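Local coordinates for protein anaphase-promoting complex subunit CUT9 (Schizosaccharomyces pombe, PDB 2XPI) that serves as a subunit of the anaphase-promoting complex, the E3 ubiquitin ligase that controls progression through mitosis and G1, at residues E225-D230 with Y234-Q239; D249-L254 with L277-T282; L256-S261 with S273-K278. All coordinates share one frame; numbering follows the deposited sequence.

Contact 1 of 3, residues E225-D230 with Y234-Q239; sequences EALMVD and YEAFDQ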
loop_
_atom_site.group_PDB
_atom_site.type_symbol
_atom_site.label_atom_id
_atom_site.label_comp_id
_atom_site.label_asym_id
_atom_site.label_seq_id
_atom_site.Cartn_x
_atom_site.Cartn_y
_atom_site.Cartn_z
ATOM N N GLU A 225 -5.532 13.111 -26.003
ATOM C CA GLU A 225 -4.344 12.899 -26.797
ATOM C C GLU A 225 -3.773 11.506 -26.626
ATOM O O GLU A 225 -3.353 10.887 -27.612
ATOM C CB GLU A 225 -3.284 13.943 -26.511
ATOM C CG GLU A 225 -2.859 14.575 -27.797
ATOM C CD GLU A 225 -1.447 15.068 -27.784
ATOM O OE1 GLU A 225 -0.815 15.046 -28.870
ATOM O OE2 GLU A 225 -0.982 15.481 -26.696
ATOM N N ALA A 226 -3.742 11.017 -25.386
ATOM C CA ALA A 226 -3.305 9.655 -25.128
ATOM C C ALA A 226 -4.026 8.687 -26.063
ATOM O O ALA A 226 -3.386 7.907 -26.779
ATOM C CB ALA A 226 -3.546 9.274 -23.662
ATOM N N LEU A 227 -5.359 8.756 -26.072
ATOM C CA LEU A 227 -6.171 7.842 -26.868
ATOM C C LEU A 227 -5.914 7.979 -28.367
ATOM O O LEU A 227 -5.774 6.978 -29.066
ATOM C CB LEU A 227 -7.654 7.981 -26.533
ATOM C CG LEU A 227 -8.214 7.082 -25.422
ATOM C CD1 LEU A 227 -9.710 7.229 -25.272
ATOM C CD2 LEU A 227 -7.887 5.603 -25.667
ATOM N N MET A 228 -5.837 9.197 -28.880
ATOM C CA MET A 228 -5.527 9.359 -30.297
ATOM C C MET A 228 -4.166 8.751 -30.612
ATOM O O MET A 228 -3.997 8.114 -31.652
ATOM C CB MET A 228 -5.565 10.829 -30.723
ATOM C CG MET A 228 -6.900 11.510 -30.496
ATOM S SD MET A 228 -8.236 10.677 -31.370
ATOM C CE MET A 228 -7.793 10.978 -33.084
ATOM N N VAL A 229 -3.201 8.935 -29.705
ATOM C CA VAL A 229 -1.852 8.395 -29.896
ATOM C C VAL A 229 -1.812 6.859 -29.921
ATOM O O VAL A 229 -1.115 6.262 -30.748
ATOM C CB VAL A 229 -0.868 8.918 -28.828
ATOM C CG1 VAL A 229 0.487 8.203 -28.943
ATOM C CG2 VAL A 229 -0.703 10.418 -28.950
ATOM N N ASP A 230 -2.551 6.228 -29.009
ATOM C CA ASP A 230 -2.618 4.772 -28.944
ATOM C C ASP A 230 -3.967 4.385 -28.350
ATOM O O ASP A 230 -4.246 4.644 -27.184
ATOM C CB ASP A 230 -1.466 4.203 -28.093
ATOM C CG ASP A 230 -1.351 2.672 -28.186
ATOM O OD1 ASP A 230 -2.394 1.981 -28.096
ATOM O OD2 ASP A 230 -0.208 2.151 -28.343
ATOM N N TYR A 234 -6.398 2.649 -22.286
ATOM C CA TYR A 234 -7.667 2.615 -21.614
ATOM C C TYR A 234 -7.689 3.315 -20.231
ATOM O O TYR A 234 -8.768 3.634 -19.748
ATOM C CB TYR A 234 -8.139 1.156 -21.543
ATOM C CG TYR A 234 -9.377 0.908 -20.731
ATOM C CD1 TYR A 234 -10.594 0.655 -21.343
ATOM C CD2 TYR A 234 -9.319 0.892 -19.344
ATOM C CE1 TYR A 234 -11.728 0.410 -20.593
ATOM C CE2 TYR A 234 -10.426 0.643 -18.593
ATOM C CZ TYR A 234 -11.635 0.410 -19.207
ATOM O OH TYR A 234 -12.745 0.179 -18.414
ATOM N N GLU A 235 -6.543 3.563 -19.592
ATOM C CA GLU A 235 -6.569 4.294 -18.318
ATOM C C GLU A 235 -7.075 5.700 -18.586
ATOM O O GLU A 235 -7.738 6.283 -17.735
ATOM C CB GLU A 235 -5.198 4.429 -17.616
ATOM C CG GLU A 235 -4.602 3.195 -16.972
ATOM C CD GLU A 235 -5.285 2.686 -15.708
ATOM O OE1 GLU A 235 -5.538 3.430 -14.740
ATOM O OE2 GLU A 235 -5.513 1.473 -15.664
ATOM N N ALA A 236 -6.708 6.253 -19.747
ATOM C CA ALA A 236 -7.185 7.561 -20.188
ATOM C C ALA A 236 -8.702 7.572 -20.453
ATOM O O ALA A 236 -9.425 8.400 -19.913
ATOM C CB ALA A 236 -6.440 7.990 -21.430
ATOM N N PHE A 237 -9.158 6.661 -21.301
ATOM C CA PHE A 237 -10.571 6.446 -21.598
ATOM C C PHE A 237 -11.360 6.312 -20.311
ATOM O O PHE A 237 -12.396 6.953 -20.116
ATOM C CB PHE A 237 -10.713 5.148 -22.407
ATOM C CG PHE A 237 -12.068 4.933 -22.982
ATOM C CD1 PHE A 237 -12.654 5.894 -23.793
ATOM C CD2 PHE A 237 -12.760 3.762 -22.733
ATOM C CE1 PHE A 237 -13.927 5.699 -24.328
ATOM C CE2 PHE A 237 -14.019 3.552 -23.274
ATOM C CZ PHE A 237 -14.606 4.525 -24.067
ATOM N N ASP A 238 -10.869 5.466 -19.421
ATOM C CA ASP A 238 -11.550 5.273 -18.165
ATOM C C ASP A 238 -11.605 6.571 -17.350
ATOM O O ASP A 238 -12.585 6.822 -16.668
ATOM C CB ASP A 238 -10.907 4.142 -17.374
ATOM C CG ASP A 238 -11.500 4.003 -15.993
ATOM O OD1 ASP A 238 -10.754 4.179 -14.998
ATOM O OD2 ASP A 238 -12.723 3.757 -15.901
ATOM N N GLN A 239 -10.560 7.394 -17.411
ATOM C CA GLN A 239 -10.609 8.689 -16.746
ATOM C C GLN A 239 -11.630 9.616 -17.411
ATOM O O GLN A 239 -12.490 10.165 -16.739
ATOM C CB GLN A 239 -9.239 9.366 -16.696
ATOM C CG GLN A 239 -8.283 8.815 -15.641
ATOM C CD GLN A 239 -8.910 8.683 -14.258
ATOM O OE1 GLN A 239 -9.266 9.676 -13.618
ATOM N NE2 GLN A 239 -9.037 7.450 -13.787
#
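L227 reaches across from helix 216-229 and lays one methyl against the root of the F237 side chain on helix 234-242. The two side chains cross obliquely, and L227 CD1 does the touching: it lies 3.6 Å from F237 CD1 and nearly as close to F237 CB, so that it sits beside the bond from CB to the ring, coming at the ring obliquely. F237 has its CG anti to the backbone N (chi1 -170°), which swings the ring to the side of its own carbonyl carbon and leaves CB and the CD1 corner turned to the leucine. Beside this pair the two alanines meet methyl to methyl, A226 CB lying 3.9 Å from A236 CB, and both point toward the opposing helix. A236 CB is also a looser neighbour of L227 CG, at 4.5 Å, which joins the alanine pair to the leucine–phenylalanine pair in one apolar patch. Over these segments the axes run at 140° to each other and approach to 8.7 Å. Such a separation suits alanines at the nearest point, where A226 CA and A236 CA are 6.6 Å apart. The contact thus joins the last helix of TPR 4 to the first of TPR 5, the packing between successive repeats that builds a TPR superhelix. Beyond it, L227 also rests on L254 of helix 248-257, and the F237 ring stacks with Y275. At the start of helix 234-242, Y234 stacks on F105 of the second subunit, in keeping with the role of repeats 1-7 in homodimerization. No hydrogen bond passes between the two segments; all four touching residues are buried and apolar, so their cohesion rests on fit and on the exclusion of water.

Contact 2 of 3, residues D249-L254 with L277-T282; sequences DEEWDL and LKLNKT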
loop_
_atom_site.group_PDB
_atom_site.type_symbol
_atom_site.label_atom_id
_atom_site.label_comp_id
_atom_site.label_asym_id
_atom_site.label_seq_id
_atom_site.Cartn_x
_atom_site.Cartn_y
_atom_site.Cartn_z
ATOM N N ASP A 249 -22.062 13.123 -26.885
ATOM C CA ASP A 249 -21.604 13.283 -28.265
ATOM C C ASP A 249 -20.088 13.215 -28.378
ATOM O O ASP A 249 -19.567 12.432 -29.161
ATOM C CB ASP A 249 -22.119 14.591 -28.872
ATOM C CG ASP A 249 -23.555 14.483 -29.376
ATOM O OD1 ASP A 249 -24.056 13.335 -29.507
ATOM O OD2 ASP A 249 -24.176 15.547 -29.648
ATOM N N GLU A 250 -19.388 14.033 -27.600
ATOM C CA GLU A 250 -17.935 14.036 -27.591
ATOM C C GLU A 250 -17.345 12.621 -27.455
ATOM O O GLU A 250 -16.359 12.298 -28.106
ATOM C CB GLU A 250 -17.413 14.892 -26.443
ATOM C CG GLU A 250 -17.623 16.380 -26.578
ATOM C CD GLU A 250 -17.216 17.120 -25.309
ATOM O OE1 GLU A 250 -17.600 16.671 -24.205
ATOM O OE2 GLU A 250 -16.508 18.146 -25.409
ATOM N N GLU A 251 -17.948 11.796 -26.599
ATOM C CA GLU A 251 -17.484 10.431 -26.351
ATOM C C GLU A 251 -17.594 9.541 -27.584
ATOM O O GLU A 251 -16.671 8.795 -27.896
ATOM C CB GLU A 251 -18.236 9.798 -25.179
ATOM C CG GLU A 251 -17.657 10.136 -23.797
ATOM C CD GLU A 251 -18.641 9.858 -22.642
ATOM O OE1 GLU A 251 -19.754 9.332 -22.917
ATOM O OE2 GLU A 251 -18.298 10.175 -21.466
ATOM N N TRP A 252 -18.720 9.619 -28.285
ATOM C CA TRP A 252 -18.889 8.870 -29.522
ATOM C C TRP A 252 -17.958 9.363 -30.622
ATOM O O TRP A 252 -17.356 8.567 -31.332
ATOM C CB TRP A 252 -20.345 8.893 -29.987
ATOM C CG TRP A 252 -21.174 7.883 -29.276
ATOM C CD1 TRP A 252 -21.935 8.081 -28.153
ATOM C CD2 TRP A 252 -21.312 6.500 -29.617
ATOM N NE1 TRP A 252 -22.544 6.902 -27.782
ATOM C CE2 TRP A 252 -22.175 5.918 -28.667
ATOM C CE3 TRP A 252 -20.787 5.694 -30.634
ATOM C CZ2 TRP A 252 -22.526 4.566 -28.710
ATOM C CZ3 TRP A 252 -21.137 4.363 -30.674
ATOM C CH2 TRP A 252 -21.997 3.810 -29.719
ATOM N N ASP A 253 -17.832 10.673 -30.771
ATOM C CA ASP A 253 -16.919 11.193 -31.780
ATOM C C ASP A 253 -15.476 10.799 -31.460
ATOM O O ASP A 253 -14.647 10.648 -32.358
ATOM C CB ASP A 253 -17.052 12.712 -31.915
ATOM C CG ASP A 253 -15.846 13.353 -32.606
ATOM O OD1 ASP A 253 -14.813 13.566 -31.920
ATOM O OD2 ASP A 253 -15.931 13.652 -33.825
ATOM N N LEU A 254 -15.171 10.641 -30.179
ATOM C CA LEU A 254 -13.833 10.263 -29.806
ATOM C C LEU A 254 -13.584 8.841 -30.285
ATOM O O LEU A 254 -12.662 8.624 -31.063
ATOM C CB LEU A 254 -13.603 10.393 -28.305
ATOM C CG LEU A 254 -12.229 9.943 -27.788
ATOM C CD1 LEU A 254 -11.070 10.718 -28.398
ATOM C CD2 LEU A 254 -12.180 10.070 -26.296
ATOM N N LEU A 277 -19.297 -0.152 -25.970
ATOM C CA LEU A 277 -20.089 -0.704 -24.870
ATOM C C LEU A 277 -20.027 0.164 -23.619
ATOM O O LEU A 277 -20.865 0.018 -22.732
ATOM C CB LEU A 277 -19.629 -2.112 -24.492
ATOM C CG LEU A 277 -19.781 -3.282 -25.455
ATOM C CD1 LEU A 277 -19.615 -4.558 -24.657
ATOM C CD2 LEU A 277 -21.132 -3.267 -26.167
ATOM N N LYS A 278 -19.021 1.035 -23.531
ATOM C CA LYS A 278 -18.853 1.912 -22.366
ATOM C C LYS A 278 -19.714 3.174 -22.450
ATOM O O LYS A 278 -19.803 3.940 -21.489
ATOM C CB LYS A 278 -17.387 2.323 -22.209
ATOM C CG LYS A 278 -16.460 1.182 -21.834
ATOM C CD LYS A 278 -17.104 0.360 -20.732
ATOM C CE LYS A 278 -16.140 -0.628 -20.091
ATOM N NZ LYS A 278 -16.749 -1.179 -18.840
ATOM N N LEU A 279 -20.353 3.361 -23.600
ATOM C CA LEU A 279 -20.858 4.658 -24.017
ATOM C C LEU A 279 -22.345 4.867 -23.802
ATOM O O LEU A 279 -23.045 3.985 -23.313
ATOM C CB LEU A 279 -20.557 4.850 -25.495
ATOM C CG LEU A 279 -19.265 5.567 -25.874
ATOM C CD1 LEU A 279 -18.246 5.572 -24.748
ATOM C CD2 LEU A 279 -18.726 4.933 -27.137
ATOM N N ASN A 280 -22.817 6.050 -24.186
ATOM C CA ASN A 280 -24.230 6.388 -24.100
ATOM C C ASN A 280 -25.110 5.437 -24.901
ATOM O O ASN A 280 -25.039 5.384 -26.137
ATOM C CB ASN A 280 -24.489 7.816 -24.569
ATOM C CG ASN A 280 -25.913 8.254 -24.296
ATOM O OD1 ASN A 280 -26.830 7.983 -25.081
ATOM N ND2 ASN A 280 -26.116 8.919 -23.162
ATOM N N LYS A 281 -25.969 4.721 -24.180
ATOM C CA LYS A 281 -26.840 3.707 -24.758
ATOM C C LYS A 281 -27.875 4.230 -25.759
ATOM O O LYS A 281 -28.286 3.485 -26.650
ATOM C CB LYS A 281 -27.555 2.944 -23.636
ATOM C CG LYS A 281 -27.375 1.446 -23.698
ATOM C CD LYS A 281 -25.904 1.076 -23.719
ATOM C CE LYS A 281 -25.186 1.620 -22.502
ATOM N NZ LYS A 281 -23.785 1.134 -22.428
ATOM N N THR A 282 -28.299 5.489 -25.620
ATOM C CA THR A 282 -29.471 5.981 -26.358
ATOM C C THR A 282 -29.194 6.660 -27.707
ATOM O O THR A 282 -29.965 6.490 -28.653
ATOM C CB THR A 282 -30.389 6.907 -25.480
ATOM O OG1 THR A 282 -29.844 8.236 -25.400
ATOM C CG2 THR A 282 -30.572 6.329 -24.077
#
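The indole of W252 has a methyl of L279 over one face and the backbone carbonyl of N280 at its edge. L279 CD2 stands 3.9 Å from the centroid of the six-membered ring and only 11° off its normal, a CH-pi contact over the centre of that ring. L279 CB lies 3.7 Å from W252 CE2, next to NE1, so the leucine runs from the N-H side of the indole to the face of its six-membered ring. The backbone oxygen N280 O lies in the indole plane, and W252 NE1 donates to N280 O over 3.4 Å in a weak, bent bond (N-H...O 143°). W252 CG is anti to its carbonyl carbon (chi1 -81°), which carries the indole out to the 277-282 loop. The ring also stacks with H284 and touches L288 of helix 285-296. E251, one residue earlier, adds its CB, 4.2 Å from L279 CD1.

The loop is braced from within. N280 OD1 takes T282 N at 2.9 Å, closing an Asx turn, with that donor above the amide plane; T282 OG1 comes in on a lone pair in the plane, 3.0 Å from N280 OD1. K281 NZ folds back to L279 O at 3.1 Å, and N280 ND2 bonds to the carbonyl of G439, far along the chain. With W252 cut back to an alanine, L279 CD2 would probably face a gap and the N280 carbonyl would lose its indole donor, weakening the hold of helix 248-257 on the loop.

Helix 248-257 of TPR 5 is thereby joined to the interhelical loop of TPR 6. With one weak polar bond against a broad apolar face, the attraction here probably comes mainly from dispersion, while the indole N-H gives the loop carbonyl a polar partner.

Contact 3 of 3, residues L256-S261 with S273-K278; sequences LKLNYS and SLYMLK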
loop_
_atom_site.group_PDB
_atom_site.type_symbol
_atom_site.label_atom_id
_atom_site.label_comp_id
_atom_site.label_asym_id
_atom_site.label_seq_id
_atom_site.Cartn_x
_atom_site.Cartn_y
_atom_site.Cartn_z
ATOM N N LEU A 256 -15.095 6.948 -32.347
ATOM C CA LEU A 256 -15.284 6.771 -33.779
ATOM C C LEU A 256 -14.075 7.248 -34.573
ATOM O O LEU A 256 -13.800 6.724 -35.646
ATOM C CB LEU A 256 -16.563 7.455 -34.258
ATOM C CG LEU A 256 -17.732 6.510 -34.586
ATOM C CD1 LEU A 256 -17.591 5.164 -33.876
ATOM C CD2 LEU A 256 -19.081 7.149 -34.267
ATOM N N LYS A 257 -13.337 8.215 -34.035
ATOM C CA LYS A 257 -12.233 8.818 -34.779
ATOM C C LYS A 257 -10.861 8.264 -34.365
ATOM O O LYS A 257 -9.842 8.558 -34.988
ATOM C CB LYS A 257 -12.279 10.346 -34.659
ATOM N N LEU A 258 -10.848 7.444 -33.322
ATOM C CA LEU A 258 -9.632 6.770 -32.865
ATOM C C LEU A 258 -8.966 5.896 -33.973
ATOM O O LEU A 258 -9.631 5.416 -34.896
ATOM C CB LEU A 258 -9.979 5.920 -31.649
ATOM C CG LEU A 258 -9.417 6.261 -30.267
ATOM C CD1 LEU A 258 -9.520 7.737 -29.928
ATOM C CD2 LEU A 258 -10.086 5.387 -29.184
ATOM N N ASN A 259 -7.656 5.703 -33.875
ATOM C CA ASN A 259 -6.886 4.953 -34.863
ATOM C C ASN A 259 -6.589 3.530 -34.364
ATOM O O ASN A 259 -5.565 3.266 -33.721
ATOM C CB ASN A 259 -5.593 5.721 -35.159
ATOM C CG ASN A 259 -4.609 4.952 -36.057
ATOM O OD1 ASN A 259 -4.955 3.963 -36.717
ATOM N ND2 ASN A 259 -3.366 5.431 -36.086
ATOM N N TYR A 260 -7.488 2.609 -34.670
ATOM C CA TYR A 260 -7.428 1.297 -34.061
ATOM C C TYR A 260 -6.264 0.433 -34.544
ATOM O O TYR A 260 -6.003 -0.628 -33.979
ATOM C CB TYR A 260 -8.783 0.590 -34.168
ATOM C CG TYR A 260 -9.833 1.249 -33.295
ATOM C CD1 TYR A 260 -9.798 1.109 -31.910
ATOM C CD2 TYR A 260 -10.828 2.034 -33.841
ATOM C CE1 TYR A 260 -10.737 1.717 -31.105
ATOM C CE2 TYR A 260 -11.765 2.650 -33.049
ATOM C CZ TYR A 260 -11.717 2.490 -31.684
ATOM O OH TYR A 260 -12.662 3.109 -30.896
ATOM N N SER A 261 -5.541 0.899 -35.555
ATOM C CA SER A 261 -4.363 0.166 -36.027
ATOM C C SER A 261 -3.269 0.138 -34.960
ATOM O O SER A 261 -2.355 -0.675 -35.007
ATOM C CB SER A 261 -3.836 0.755 -37.338
ATOM O OG SER A 261 -4.805 0.619 -38.368
ATOM N N SER A 273 -15.700 -2.006 -30.767
ATOM C CA SER A 273 -16.970 -2.472 -30.190
ATOM C C SER A 273 -16.897 -2.521 -28.662
ATOM O O SER A 273 -17.860 -2.197 -27.975
ATOM C CB SER A 273 -17.376 -3.856 -30.728
ATOM O OG SER A 273 -17.402 -3.924 -32.153
ATOM N N LEU A 274 -15.760 -2.947 -28.124
ATOM C CA LEU A 274 -15.566 -2.937 -26.676
ATOM C C LEU A 274 -15.752 -1.540 -26.118
ATOM O O LEU A 274 -16.412 -1.361 -25.102
ATOM C CB LEU A 274 -14.166 -3.437 -26.310
ATOM C CG LEU A 274 -13.958 -4.841 -25.737
ATOM C CD1 LEU A 274 -14.958 -5.835 -26.264
ATOM C CD2 LEU A 274 -12.542 -5.297 -26.025
ATOM N N TYR A 275 -15.162 -0.545 -26.776
ATOM C CA TYR A 275 -15.253 0.837 -26.300
ATOM C C TYR A 275 -16.685 1.371 -26.367
ATOM O O TYR A 275 -17.184 1.965 -25.422
ATOM C CB TYR A 275 -14.277 1.736 -27.073
ATOM C CG TYR A 275 -12.852 1.590 -26.588
ATOM C CD1 TYR A 275 -11.824 2.360 -27.114
ATOM C CD2 TYR A 275 -12.544 0.679 -25.588
ATOM C CE1 TYR A 275 -10.535 2.232 -26.647
ATOM C CE2 TYR A 275 -11.268 0.534 -25.132
ATOM C CZ TYR A 275 -10.263 1.311 -25.660
ATOM O OH TYR A 275 -8.986 1.144 -25.173
ATOM N N MET A 276 -17.350 1.135 -27.487
ATOM C CA MET A 276 -18.730 1.550 -27.643
ATOM C C MET A 276 -19.633 1.005 -26.528
ATOM O O MET A 276 -20.613 1.641 -26.158
ATOM C CB MET A 276 -19.240 1.190 -29.045
ATOM C CG MET A 276 -18.598 2.058 -30.146
ATOM S SD MET A 276 -18.981 1.557 -31.843
ATOM C CE MET A 276 -20.155 0.300 -31.428
ATOM N N LEU A 277 -19.297 -0.152 -25.970
ATOM C CA LEU A 277 -20.089 -0.704 -24.870
ATOM C C LEU A 277 -20.027 0.164 -23.619
ATOM O O LEU A 277 -20.865 0.018 -22.732
ATOM C CB LEU A 277 -19.629 -2.112 -24.492
ATOM C CG LEU A 277 -19.781 -3.282 -25.455
ATOM C CD1 LEU A 277 -19.615 -4.558 -24.657
ATOM C CD2 LEU A 277 -21.132 -3.267 -26.167
ATOM N N LYS A 278 -19.021 1.035 -23.531
ATOM C CA LYS A 278 -18.853 1.912 -22.366
ATOM C C LYS A 278 -19.714 3.174 -22.450
ATOM O O LYS A 278 -19.803 3.940 -21.489
ATOM C CB LYS A 278 -17.387 2.323 -22.209
ATOM C CG LYS A 278 -16.460 1.182 -21.834
ATOM C CD LYS A 278 -17.104 0.360 -20.732
ATOM C CE LYS A 278 -16.140 -0.628 -20.091
ATOM N NZ LYS A 278 -16.749 -1.179 -18.840
#
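Y275, on helix 268-276, brings one corner of its ring, CD1, against both L258 and Y260, which follow the end of helix 248-257. Its CG lies anti to the carbonyl carbon (chi1 -78°), which turns CD1 and CE1 toward the 256-261 segment. At CD1 it meets two partners: Y260 OH at 3.9 Å and L258 CD2 at 4.1 Å. The next atom, Y275 CE1, is again 4.1 Å from L258 CD2, so this methyl sits at the ring edge, near its plane, and the two side chains cross at about a right angle. Seen from Y260, Y275 CD1 lies close to the plane of the Y260 ring, at its edge. At the tip, Y275 OH is hydrogen-bonded to the carbonyl of A231, while the ring stacks with F237 and packs on W90 of the second subunit. Y260 OH likewise bonds outside the segments, to the V255 carbonyl. To one side, L256 CD1 makes a loose approach of 4.4 Å to M276 SD. The contact joins the end of helix 248-257 and the turn after it to helix 268-276 of TPR 6. No hydrogen bond crosses the segments; the touches are van der Waals, one made by a hydroxyl oxygen, and both buried phenols pay their polar cost with backbone carbonyls elsewhere.

All three contacts hold successive parts of the TPR array together: contact 1 joins TPR 4 to TPR 5, contact 2 TPR 5 to TPR 6, and contact 3 the end of TPR 5 and the turn after it to TPR 6. Contacts 2 and 3 both use helix 248-257 and share L277 and K278, and W252 CZ3 packs on M276 CG at 3.5 Å. Contact 1 meets both: F237 CZ lies 3.8 Å from L279 CD1, and M228 SD touches L258 CD1. Contact 1 is wholly buried and contact 3 nearly so, with L256 at its exposed margin; both lie beside the second subunit, without hydrogen bonds across their segments. Contact 2, partly buried, pairs helix with loop and alone has one, a weak one.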